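Side-chain contacts in Lmo0325 protein (Listeria monocytogenes EGD-e, PDB 4RYK), which is a putative transcriptional regulator that probably binds DNA through an N-terminal helix-turn-helix domain and carries an all-helical Rgg-type C-terminal domain: residues 199-204 against 243-248; 250-255 against 287-292; 270-273 against 278-281. All coordinates share one frame; numbering follows the deposited sequence.

Contact 1 of 3, residues 199-204 against 243-248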
ATOM      1  N   GLY A 199       6.564   1.978  -2.161  1.00 34.50           N
ATOM      2  CA  GLY A 199       7.943   1.903  -2.550  1.00 34.70           C
ATOM      3  C   GLY A 199       8.592   0.782  -1.820  1.00 35.35           C
ATOM      4  O   GLY A 199       9.424   0.085  -2.349  1.00 37.18           O
ATOM      5  N   ARG A 200       8.203   0.594  -0.578  1.00 36.09           N
ATOM      6  CA  ARG A 200       8.782  -0.478   0.206  1.00 36.56           C
ATOM      7  C   ARG A 200       8.647  -1.845  -0.461  1.00 35.16           C
ATOM      8  O   ARG A 200       9.599  -2.619  -0.518  1.00 39.35           O
ATOM      9  CB  ARG A 200       8.195  -0.452   1.602  1.00 37.32           C
ATOM     10  CG  ARG A 200       8.481  -1.672   2.433  1.00 37.38           C
ATOM     11  CD  ARG A 200       8.125  -1.414   3.874  1.00 38.06           C
ATOM     12  NE  ARG A 200       6.712  -1.172   4.066  1.00 36.57           N
ATOM     13  CZ  ARG A 200       6.197  -0.059   4.520  1.00 36.22           C
ATOM     14  NH1 ARG A 200       6.957   0.960   4.745  1.00 34.85           N
ATOM     15  NH2 ARG A 200       4.887   0.053   4.684  1.00 41.25           N
ATOM     16  N   LEU A 201       7.501  -2.149  -1.011  1.00 32.76           N
ATOM     17  CA  LEU A 201       7.304  -3.460  -1.615  1.00 33.85           C
ATOM     18  C   LEU A 201       8.077  -3.604  -2.937  1.00 34.33           C
ATOM     19  O   LEU A 201       8.580  -4.665  -3.257  1.00 36.06           O
ATOM     20  CB  LEU A 201       5.804  -3.710  -1.893  1.00 37.79           C
ATOM     21  CG  LEU A 201       4.869  -3.685  -0.649  1.00 40.24           C
ATOM     22  CD1 LEU A 201       3.384  -3.901  -1.035  1.00 40.24           C
ATOM     23  CD2 LEU A 201       5.291  -4.739   0.364  1.00 41.10           C
ATOM     24  N   LEU A 202       8.161  -2.534  -3.700  1.00 35.28           N
ATOM     25  CA  LEU A 202       9.021  -2.532  -4.905  1.00 35.83           C
ATOM     26  C   LEU A 202      10.477  -2.752  -4.545  1.00 33.84           C
ATOM     27  O   LEU A 202      11.143  -3.553  -5.161  1.00 34.30           O
ATOM     28  CB  LEU A 202       8.880  -1.212  -5.577  1.00 37.43           C
ATOM     29  CG  LEU A 202       9.662  -1.073  -6.875  1.00 40.35           C
ATOM     30  CD1 LEU A 202       9.083  -1.973  -7.956  1.00 42.73           C
ATOM     31  CD2 LEU A 202       9.633   0.401  -7.318  1.00 40.24           C
ATOM     32  N   PHE A 203      10.988  -2.086  -3.499  1.00 33.21           N
ATOM     33  CA  PHE A 203      12.350  -2.389  -3.103  1.00 33.95           C
ATOM     34  C   PHE A 203      12.521  -3.834  -2.633  1.00 35.06           C
ATOM     35  O   PHE A 203      13.521  -4.460  -2.969  1.00 36.80           O
ATOM     36  CB  PHE A 203      12.861  -1.375  -2.096  1.00 35.06           C
ATOM     37  CG  PHE A 203      13.222  -0.072  -2.732  1.00 35.68           C
ATOM     38  CD1 PHE A 203      14.434   0.090  -3.352  1.00 38.34           C
ATOM     39  CD2 PHE A 203      12.375   0.973  -2.696  1.00 36.53           C
ATOM     40  CE1 PHE A 203      14.779   1.283  -3.942  1.00 39.93           C
ATOM     41  CE2 PHE A 203      12.709   2.172  -3.290  1.00 39.63           C
ATOM     42  CZ  PHE A 203      13.901   2.330  -3.909  1.00 39.17           C
ATOM     43  N   CYS A 204      11.569  -4.368  -1.852  1.00 33.98           N
ATOM     44  CA  CYS A 204      11.651  -5.753  -1.415  1.00 34.00           C
ATOM     45  C   CYS A 204      11.775  -6.711  -2.565  1.00 34.98           C
ATOM     46  O   CYS A 204      12.642  -7.574  -2.576  1.00 35.71           O
ATOM     47  CB  CYS A 204      10.449  -6.171  -0.584  1.00 36.31           C
ATOM     48  SG  CYS A 204      10.424  -5.474   1.097  1.00 39.24           S
ATOM     49  N   ALA A 243       4.945  -8.581   5.279  1.00 33.56           N
ATOM     50  CA  ALA A 243       5.103  -9.928   5.807  1.00 34.74           C
ATOM     51  C   ALA A 243       5.518 -10.934   4.754  1.00 34.84           C
ATOM     52  O   ALA A 243       6.376 -11.765   5.002  1.00 34.78           O
ATOM     53  CB  ALA A 243       3.827 -10.381   6.471  1.00 37.35           C
ATOM     54  N   PHE A 244       4.928 -10.857   3.582  1.00 33.91           N
ATOM     55  CA  PHE A 244       5.285 -11.777   2.527  1.00 34.12           C
ATOM     56  C   PHE A 244       6.801 -11.783   2.261  1.00 33.38           C
ATOM     57  O   PHE A 244       7.424 -12.825   2.074  1.00 34.28           O
ATOM     58  CB  PHE A 244       4.507 -11.427   1.243  1.00 35.18           C
ATOM     59  CG  PHE A 244       4.851 -12.306   0.050  1.00 36.10           C
ATOM     60  CD1 PHE A 244       5.870 -11.959  -0.820  1.00 34.74           C
ATOM     61  CD2 PHE A 244       4.147 -13.493  -0.193  1.00 36.77           C
ATOM     62  CE1 PHE A 244       6.194 -12.771  -1.914  1.00 34.17           C
ATOM     63  CE2 PHE A 244       4.456 -14.301  -1.286  1.00 37.86           C
ATOM     64  CZ  PHE A 244       5.486 -13.956  -2.134  1.00 34.55           C
ATOM     65  N   TYR A 245       7.390 -10.621   2.198  1.00 32.47           N
ATOM     66  CA  TYR A 245       8.798 -10.527   1.921  1.00 33.76           C
ATOM     67  C   TYR A 245       9.685 -10.926   3.083  1.00 32.97           C
ATOM     68  O   TYR A 245      10.857 -11.210   2.893  1.00 32.74           O
ATOM     69  CB  TYR A 245       9.155  -9.129   1.399  1.00 34.58           C
ATOM     70  CG  TYR A 245       8.654  -8.952   0.003  1.00 33.34           C
ATOM     71  CD1 TYR A 245       9.265  -9.590  -1.042  1.00 35.96           C
ATOM     72  CD2 TYR A 245       7.537  -8.191  -0.255  1.00 36.03           C
ATOM     73  CE1 TYR A 245       8.795  -9.483  -2.353  1.00 38.72           C
ATOM     74  CE2 TYR A 245       7.049  -8.066  -1.538  1.00 37.48           C
ATOM     75  CZ  TYR A 245       7.701  -8.702  -2.593  1.00 39.69           C
ATOM     76  OH  TYR A 245       7.233  -8.540  -3.874  1.00 50.38           O
ATOM     77  N   ARG A 246       9.145 -10.983   4.294  1.00 34.60           N
ATOM     78  CA  ARG A 246       9.889 -11.549   5.412  1.00 32.82           C
ATOM     79  C   ARG A 246      10.027 -13.056   5.198  1.00 34.78           C
ATOM     80  O   ARG A 246      11.000 -13.667   5.617  1.00 35.71           O
ATOM     81  CB  ARG A 246       9.202 -11.241   6.738  1.00 33.45           C
ATOM     82  CG  ARG A 246       9.099  -9.750   6.979  1.00 34.73           C
ATOM     83  CD  ARG A 246       8.664  -9.494   8.397  1.00 35.98           C
ATOM     84  NE  ARG A 246       8.382  -8.090   8.664  1.00 36.21           N
ATOM     85  CZ  ARG A 246       8.181  -7.596   9.876  1.00 36.60           C
ATOM     86  NH1 ARG A 246       8.232  -8.397  10.911  1.00 39.50           N
ATOM     87  NH2 ARG A 246       7.914  -6.310  10.055  1.00 38.86           N
ATOM     88  N   ILE A 247       9.060 -13.668   4.512  1.00 35.57           N
ATOM     89  CA  ILE A 247       9.136 -15.095   4.253  1.00 34.21           C
ATOM     90  C   ILE A 247      10.247 -15.304   3.219  1.00 34.46           C
ATOM     91  O   ILE A 247      11.114 -16.189   3.358  1.00 33.95           O
ATOM     92  CB  ILE A 247       7.814 -15.682   3.715  1.00 33.79           C
ATOM     93  CG1 ILE A 247       6.642 -15.444   4.668  1.00 34.95           C
ATOM     94  CG2 ILE A 247       7.952 -17.191   3.513  1.00 33.24           C
ATOM     95  CD1 ILE A 247       5.300 -15.709   3.983  1.00 35.71           C
ATOM     96  N   VAL A 248      10.213 -14.462   2.204  1.00 33.68           N
ATOM     97  CA  VAL A 248      11.234 -14.487   1.143  1.00 33.95           C
ATOM     98  C   VAL A 248      12.620 -14.353   1.737  1.00 34.64           C
ATOM     99  O   VAL A 248      13.524 -15.160   1.410  1.00 35.93           O
ATOM    100  CB  VAL A 248      11.005 -13.401   0.105  1.00 33.26           C
ATOM    101  CG1 VAL A 248      12.106 -13.459  -0.949  1.00 35.70           C
ATOM    102  CG2 VAL A 248       9.646 -13.551  -0.570  1.00 35.13           C
TER
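Cys204 and Tyr245 mark the closest backbone approach of segments 199-204 and 243-248, both helical, with their CA atoms 6.5 Å apart. So short a spacing suits a small side chain on one helix facing the flat side of a ring on the other. Cys204 supplies the small partner: its CB lies over one face of the Tyr245 ring, 3.4 Å from Tyr245 CG, in a CH-pi contact whose line to the ring centroid is only 20° off the normal. The sulfur sits farther out. Held beside the backbone N and anti to the carbonyl carbon (chi1 -73°), SG meets the ring obliquely, 4.7 Å from the Tyr245 centroid in a sulfur-aromatic contact and 3.9 Å from Tyr245 CB. Leu201, one turn earlier, lies across the tyrosine at about a right angle and brings its CD2 to 4.2 Å from Tyr245 CD2, a looser apolar touch. On the opposite face of the same ring, CD1 of the adjacent Phe244 stands over the centre, so the tyrosine is sandwiched between Cys204 and its own neighbour. This is close helix-helix packing, small residue against ring face, on the first turn of helix 243-259. Helix 220-235 lies against this junction of helices 197-216 and 243-259: Ala233 and Ser234 pack on Cys204, and Ser234 also on Tyr245, while Phe240 of the second subunit packs against Tyr245.

Contact 2 of 3, residues 250-255 against 287-292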
ATOM      1  N   ASN A 250      13.526 -15.053   4.806  1.00 38.17           N
ATOM      2  CA  ASN A 250      13.831 -16.280   5.529  1.00 38.36           C
ATOM      3  C   ASN A 250      14.304 -17.380   4.587  1.00 38.26           C
ATOM      4  O   ASN A 250      15.253 -18.102   4.928  1.00 36.86           O
ATOM      5  CB  ASN A 250      12.651 -16.813   6.352  1.00 38.00           C
ATOM      6  CG  ASN A 250      12.410 -16.029   7.649  1.00 41.17           C
ATOM      7  OD1 ASN A 250      13.252 -15.258   8.107  1.00 44.34           O
ATOM      8  ND2 ASN A 250      11.250 -16.256   8.255  1.00 38.93           N
ATOM      9  N   TYR A 251      13.639 -17.523   3.427  1.00 37.87           N
ATOM     10  CA  TYR A 251      14.075 -18.466   2.421  1.00 39.74           C
ATOM     11  C   TYR A 251      15.550 -18.224   2.001  1.00 41.58           C
ATOM     12  O   TYR A 251      16.387 -19.124   2.042  1.00 41.82           O
ATOM     13  CB  TYR A 251      13.176 -18.439   1.176  1.00 40.85           C
ATOM     14  CG  TYR A 251      13.734 -19.394   0.155  1.00 41.78           C
ATOM     15  CD1 TYR A 251      14.675 -18.974  -0.769  1.00 44.32           C
ATOM     16  CD2 TYR A 251      13.363 -20.737   0.163  1.00 41.78           C
ATOM     17  CE1 TYR A 251      15.249 -19.869  -1.674  1.00 43.61           C
ATOM     18  CE2 TYR A 251      13.911 -21.638  -0.716  1.00 44.85           C
ATOM     19  CZ  TYR A 251      14.866 -21.213  -1.637  1.00 48.60           C
ATOM     20  OH  TYR A 251      15.396 -22.142  -2.505  1.00 51.17           O
ATOM     21  N   TYR A 252      15.864 -17.013   1.578  1.00 40.24           N
ATOM     22  CA  TYR A 252      17.236 -16.727   1.130  1.00 41.51           C
ATOM     23  C   TYR A 252      18.318 -16.821   2.230  1.00 41.15           C
ATOM     24  O   TYR A 252      19.454 -17.200   1.942  1.00 41.71           O
ATOM     25  CB  TYR A 252      17.300 -15.391   0.358  1.00 40.26           C
ATOM     26  CG  TYR A 252      16.623 -15.484  -0.993  1.00 41.05           C
ATOM     27  CD1 TYR A 252      17.101 -16.353  -1.974  1.00 43.95           C
ATOM     28  CD2 TYR A 252      15.528 -14.708  -1.304  1.00 40.34           C
ATOM     29  CE1 TYR A 252      16.491 -16.449  -3.214  1.00 44.28           C
ATOM     30  CE2 TYR A 252      14.893 -14.802  -2.546  1.00 40.46           C
ATOM     31  CZ  TYR A 252      15.360 -15.684  -3.480  1.00 44.61           C
ATOM     32  OH  TYR A 252      14.747 -15.785  -4.703  1.00 47.04           O
ATOM     33  N   GLN A 253      17.968 -16.540   3.479  1.00 41.29           N
ATOM     34  CA  GLN A 253      18.905 -16.666   4.602  1.00 41.29           C
ATOM     35  C   GLN A 253      19.228 -18.159   4.741  1.00 44.05           C
ATOM     36  O   GLN A 253      20.388 -18.562   4.976  1.00 43.01           O
ATOM     37  CB  GLN A 253      18.311 -16.093   5.888  1.00 43.71           C
ATOM     38  CG  GLN A 253      19.197 -16.208   7.125  1.00 48.63           C
ATOM     39  CD  GLN A 253      20.564 -15.548   6.934  1.00 52.58           C
ATOM     40  OE1 GLN A 253      20.718 -14.390   7.259  1.00 60.44           O
ATOM     41  NE2 GLN A 253      21.533 -16.266   6.345  1.00 53.23           N
ATOM     42  N   GLY A 254      18.206 -18.982   4.502  1.00 43.65           N
ATOM     43  CA  GLY A 254      18.377 -20.424   4.515  1.00 45.68           C
ATOM     44  C   GLY A 254      19.376 -20.875   3.471  1.00 47.39           C
ATOM     45  O   GLY A 254      20.298 -21.612   3.764  1.00 47.77           O
ATOM     46  N   ALA A 255      19.196 -20.395   2.253  1.00 45.05           N
ATOM     47  CA  ALA A 255      20.062 -20.779   1.146  1.00 46.94           C
ATOM     48  C   ALA A 255      21.510 -20.352   1.412  1.00 48.06           C
ATOM     49  O   ALA A 255      22.441 -21.113   1.182  1.00 49.81           O
ATOM     50  CB  ALA A 255      19.554 -20.127  -0.138  1.00 45.48           C
ATOM     51  N   ASP A 287       5.302 -23.605  -4.631  1.00 41.53           N
ATOM     52  CA  ASP A 287       5.678 -24.535  -5.702  1.00 45.87           C
ATOM     53  C   ASP A 287       6.887 -24.020  -6.446  1.00 44.66           C
ATOM     54  O   ASP A 287       7.834 -24.752  -6.711  1.00 45.55           O
ATOM     55  CB  ASP A 287       4.547 -24.653  -6.737  1.00 50.10           C
ATOM     56  CG  ASP A 287       3.335 -25.459  -6.224  1.00 55.43           C
ATOM     57  OD1 ASP A 287       3.472 -26.180  -5.224  1.00 60.23           O
ATOM     58  OD2 ASP A 287       2.235 -25.371  -6.835  1.00 61.14           O
ATOM     59  N   LEU A 288       6.843 -22.741  -6.770  1.00 42.94           N
ATOM     60  CA  LEU A 288       7.957 -22.146  -7.452  1.00 48.28           C
ATOM     61  C   LEU A 288       9.231 -22.202  -6.627  1.00 46.55           C
ATOM     62  O   LEU A 288      10.291 -22.569  -7.150  1.00 47.91           O
ATOM     63  CB  LEU A 288       7.627 -20.734  -7.871  1.00 51.72           C
ATOM     64  CG  LEU A 288       8.813 -20.078  -8.533  1.00 64.99           C
ATOM     65  CD1 LEU A 288       9.120 -20.707  -9.909  1.00 73.55           C
ATOM     66  CD2 LEU A 288       8.580 -18.575  -8.616  1.00 68.63           C
ATOM     67  N   TYR A 289       9.152 -21.906  -5.335  1.00 42.28           N
ATOM     68  CA  TYR A 289      10.360 -21.916  -4.507  1.00 43.44           C
ATOM     69  C   TYR A 289      10.866 -23.312  -4.252  1.00 44.51           C
ATOM     70  O   TYR A 289      12.056 -23.450  -4.022  1.00 44.25           O
ATOM     71  CB  TYR A 289      10.200 -21.180  -3.156  1.00 43.65           C
ATOM     72  CG  TYR A 289      10.481 -19.730  -3.332  1.00 45.08           C
ATOM     73  CD1 TYR A 289       9.491 -18.877  -3.710  1.00 44.97           C
ATOM     74  CD2 TYR A 289      11.761 -19.230  -3.198  1.00 49.85           C
ATOM     75  CE1 TYR A 289       9.743 -17.552  -3.930  1.00 47.69           C
ATOM     76  CE2 TYR A 289      12.027 -17.905  -3.422  1.00 49.87           C
ATOM     77  CZ  TYR A 289      11.006 -17.082  -3.787  1.00 50.55           C
ATOM     78  OH  TYR A 289      11.225 -15.772  -4.018  1.00 51.66           O
ATOM     79  N   SER A 290       9.980 -24.317  -4.231  1.00 43.67           N
ATOM     80  CA  SER A 290      10.416 -25.725  -4.222  1.00 49.41           C
ATOM     81  C   SER A 290      11.310 -26.097  -5.390  1.00 49.24           C
ATOM     82  O   SER A 290      12.223 -26.868  -5.221  1.00 52.44           O
ATOM     83  CB  SER A 290       9.232 -26.673  -4.271  1.00 51.68           C
ATOM     84  OG  SER A 290       8.464 -26.389  -3.132  1.00 62.01           O
ATOM     85  N   VAL A 291      11.005 -25.574  -6.566  1.00 48.20           N
ATOM     86  CA  VAL A 291      11.842 -25.773  -7.732  1.00 49.44           C
ATOM     87  C   VAL A 291      13.172 -25.059  -7.533  1.00 51.17           C
ATOM     88  O   VAL A 291      14.231 -25.625  -7.758  1.00 50.02           O
ATOM     89  CB  VAL A 291      11.156 -25.228  -8.984  1.00 51.65           C
ATOM     90  CG1 VAL A 291      12.111 -25.269 -10.203  1.00 54.55           C
ATOM     91  CG2 VAL A 291       9.906 -26.046  -9.218  1.00 52.84           C
ATOM     92  N   VAL A 292      13.120 -23.814  -7.097  1.00 48.86           N
ATOM     93  CA  VAL A 292      14.348 -23.118  -6.833  1.00 49.58           C
ATOM     94  C   VAL A 292      15.212 -23.916  -5.882  1.00 50.33           C
ATOM     95  O   VAL A 292      16.437 -24.024  -6.052  1.00 50.88           O
ATOM     96  CB  VAL A 292      14.085 -21.745  -6.233  1.00 49.05           C
ATOM     97  CG1 VAL A 292      15.392 -21.040  -5.946  1.00 53.51           C
ATOM     98  CG2 VAL A 292      13.222 -20.901  -7.172  1.00 49.82           C
TER
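The CD2-CE2 edge of Tyr289, on helix 283-300, is the bump of this contact: CD2 stands over the face of Tyr251 and CE2 lies beside the hydroxyl of Tyr252, both on helix 243-259. Segments 250-255 and 287-292 run nearly parallel, at 11°, but their axes come no closer than 12.4 Å, a separation bridged here by tyrosines from both helices. Tyr251 offers a face: CD2 of Tyr289 is above the centre of its ring, 3.8 Å from Tyr251 CD1. The rings form an edge-to-face pair with centroids 4.9 Å apart and planes at 63°, so the slightly positive rim of Tyr289 points into the electron-rich face of Tyr251. Tyr251 extends toward the second helix because its chi1 of 177° sets CG anti to the backbone N, and its far end meets Val292, whose CG1 lies 3.6 Å from Tyr251 OH. The compact branched valine packs against the phenol end. Tyr252 approaches Tyr289 at about a right angle, placing its OH at the edge of that ring, 3.7 Å from Tyr289 CE2. The Tyr252 hydroxyl has its hydrogen bond with Asp212 on helix 197-216, which holds the phenol end in place; phenols suit the place because they fill space and still offer a polar end. Trp277 of helix 263-279 stacks on Tyr289 and also touches Tyr251. Two near-parallel helices, with the oppositely running helix 263-279 between them in sequence, are consistent with a tetratricopeptide-like alpha-alpha fold, as expected of the Rgg C-terminal domain.

Contact 3 of 3, residues 270-273 against 278-281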
ATOM      1  N   ALA A 270      14.827 -22.937   4.935  1.00 45.38           N
ATOM      2  CA  ALA A 270      14.280 -22.822   3.581  1.00 43.10           C
ATOM      3  C   ALA A 270      12.998 -23.639   3.422  1.00 44.77           C
ATOM      4  O   ALA A 270      12.034 -23.172   2.832  1.00 44.36           O
ATOM      5  CB  ALA A 270      15.314 -23.281   2.556  1.00 44.13           C
ATOM      6  N   LYS A 271      13.009 -24.866   3.913  1.00 44.71           N
ATOM      7  CA  LYS A 271      11.807 -25.698   3.955  1.00 50.85           C
ATOM      8  C   LYS A 271      10.684 -25.078   4.790  1.00 46.93           C
ATOM      9  O   LYS A 271       9.534 -25.208   4.456  1.00 45.84           O
ATOM     10  CB  LYS A 271      12.148 -27.083   4.506  1.00 56.76           C
ATOM     11  CG  LYS A 271      13.020 -27.907   3.562  1.00 64.13           C
ATOM     12  CD  LYS A 271      12.194 -28.630   2.499  1.00 71.45           C
ATOM     13  CE  LYS A 271      11.675 -29.971   3.025  1.00 78.89           C
ATOM     14  NZ  LYS A 271      10.854 -30.725   2.027  1.00 84.82           N
ATOM     15  N   ARG A 272      11.039 -24.394   5.861  1.00 44.94           N
ATOM     16  CA  ARG A 272      10.039 -23.751   6.684  1.00 46.46           C
ATOM     17  C   ARG A 272       9.381 -22.563   5.917  1.00 43.64           C
ATOM     18  O   ARG A 272       8.168 -22.334   6.007  1.00 40.76           O
ATOM     19  CB  ARG A 272      10.673 -23.313   7.977  1.00 49.33           C
ATOM     20  CG  ARG A 272       9.786 -22.442   8.809  1.00 58.78           C
ATOM     21  CD  ARG A 272       8.996 -23.296   9.736  1.00 68.11           C
ATOM     22  NE  ARG A 272       7.825 -23.952   9.175  1.00 76.77           N
ATOM     23  CZ  ARG A 272       6.597 -23.426   9.096  1.00 87.22           C
ATOM     24  NH1 ARG A 272       5.605 -24.171   8.618  1.00 88.00           N
ATOM     25  NH2 ARG A 272       6.347 -22.171   9.480  1.00 91.98           N
ATOM     26  N   ALA A 273      10.164 -21.825   5.138  1.00 41.18           N
ATOM     27  CA  ALA A 273       9.594 -20.744   4.373  1.00 39.33           C
ATOM     28  C   ALA A 273       8.583 -21.278   3.335  1.00 39.72           C
ATOM     29  O   ALA A 273       7.488 -20.743   3.199  1.00 38.08           O
ATOM     30  CB  ALA A 273      10.672 -19.939   3.701  1.00 40.90           C
ATOM     31  N   LYS A 278       2.748 -22.177   1.926  1.00 39.70           N
ATOM     32  CA  LYS A 278       1.613 -23.094   1.778  1.00 44.44           C
ATOM     33  C   LYS A 278       0.553 -22.817   2.790  1.00 41.81           C
ATOM     34  O   LYS A 278      -0.615 -22.765   2.435  1.00 40.33           O
ATOM     35  CB  LYS A 278       1.988 -24.558   1.908  1.00 49.68           C
ATOM     36  CG  LYS A 278       2.747 -25.026   0.699  1.00 55.82           C
ATOM     37  CD  LYS A 278       3.190 -26.463   0.826  1.00 60.52           C
ATOM     38  CE  LYS A 278       4.094 -26.818  -0.336  1.00 63.44           C
ATOM     39  NZ  LYS A 278       4.580 -28.215  -0.218  1.00 70.72           N
ATOM     40  N   GLU A 279       0.969 -22.624   4.031  1.00 40.23           N
ATOM     41  CA  GLU A 279       0.007 -22.452   5.115  1.00 43.00           C
ATOM     42  C   GLU A 279      -0.776 -21.160   4.974  1.00 40.04           C
ATOM     43  O   GLU A 279      -1.887 -21.056   5.474  1.00 41.58           O
ATOM     44  CB  GLU A 279       0.735 -22.463   6.420  1.00 43.18           C
ATOM     45  CG  GLU A 279       1.257 -23.832   6.764  1.00 48.38           C
ATOM     46  CD  GLU A 279       2.118 -23.808   8.005  1.00 50.90           C
ATOM     47  OE1 GLU A 279       2.461 -22.695   8.451  1.00 55.65           O
ATOM     48  OE2 GLU A 279       2.439 -24.882   8.530  1.00 50.59           O
ATOM     49  N   LEU A 280      -0.172 -20.186   4.284  1.00 37.60           N
ATOM     50  CA  LEU A 280      -0.802 -18.894   4.055  1.00 38.05           C
ATOM     51  C   LEU A 280      -1.441 -18.791   2.676  1.00 37.31           C
ATOM     52  O   LEU A 280      -1.784 -17.701   2.270  1.00 38.67           O
ATOM     53  CB  LEU A 280       0.175 -17.712   4.257  1.00 35.24           C
ATOM     54  CG  LEU A 280       0.865 -17.628   5.627  1.00 37.02           C
ATOM     55  CD1 LEU A 280       1.802 -16.444   5.668  1.00 38.79           C
ATOM     56  CD2 LEU A 280      -0.130 -17.489   6.760  1.00 38.94           C
ATOM     57  N   HIS A 281      -1.643 -19.919   2.011  1.00 39.34           N
ATOM     58  CA  HIS A 281      -2.462 -20.029   0.795  1.00 41.48           C
ATOM     59  C   HIS A 281      -1.778 -19.296  -0.395  1.00 42.48           C
ATOM     60  O   HIS A 281      -2.441 -18.731  -1.259  1.00 42.09           O
ATOM     61  CB  HIS A 281      -3.912 -19.580   1.076  1.00 42.55           C
ATOM     62  CG  HIS A 281      -4.403 -19.970   2.441  1.00 46.43           C
ATOM     63  ND1 HIS A 281      -4.663 -21.271   2.797  1.00 51.04           N
ATOM     64  CD2 HIS A 281      -4.645 -19.229   3.552  1.00 49.93           C
ATOM     65  CE1 HIS A 281      -5.016 -21.324   4.066  1.00 53.66           C
ATOM     66  NE2 HIS A 281      -5.017 -20.096   4.546  1.00 50.35           N
TER
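Arg272 and Glu279 pair across two turns of helix 263-279, and together account for most of the surface buried here. Seven residues apart, they stand on the same side of the helix, so a long basic and a long acidic chain can span the gap. Glu279 stretches out beyond CG, whereas Arg272 starts away from its partner and is bent at chi2 (91°) and chi3, which swings its guanidinium back. The carboxylate then lies at the guanidinium edge, the two planes 47° apart. NH1 of Arg272 serves both oxygens weakly: it is 3.2 Å from Glu279 OE2, with a bent hydrogen bond, and 3.5 Å from Glu279 OE1, longer but almost straight at 176°. These weak bonds are secondary; the stronger partners lie on the second subunit. Arg272 NH2 pairs with Glu279 OE1 of the second subunit, and the reciprocal bridge ties Glu279 OE1 to Arg272 NH2 there, so two arginines and two glutamates probably balance one another. Gln275 NE2, one turn before Glu279, hydrogen-bonds OE2 and helps to hold the carboxylate in place. Just beyond, the helix stops: His281, with positive phi, is the C-prime residue of a Schellman motif, in which its N reaches Lys278 O at 3.1 Å and Tyr282 N bonds to Trp277 O. The site is an i, i+7 salt bridge beside a Schellman C-cap, joined to reciprocal bridges at the dimer interface.

All three contacts lie in the Rgg-type C-terminal domain, but at different depths. Contact 1 is buried and joins helix 197-216 to helix 243-259; contact 2, partly buried, continues from the same helix 243-259 to helix 283-300. Both are largely apolar and built round tyrosine rings, one covered on a face by a small cysteine, the other meeting ring edge to ring face. Contact 3 stays within helix 263-279, nested in the chain loop that contact 2 closes, and is a charged surface contact. Contacts 1 and 3 both touch the second subunit, contact 1 through packing as at Tyr245, contact 3 through salt bridges. Ile247 and Tyr251, on helix 243-259, pack on Ala273.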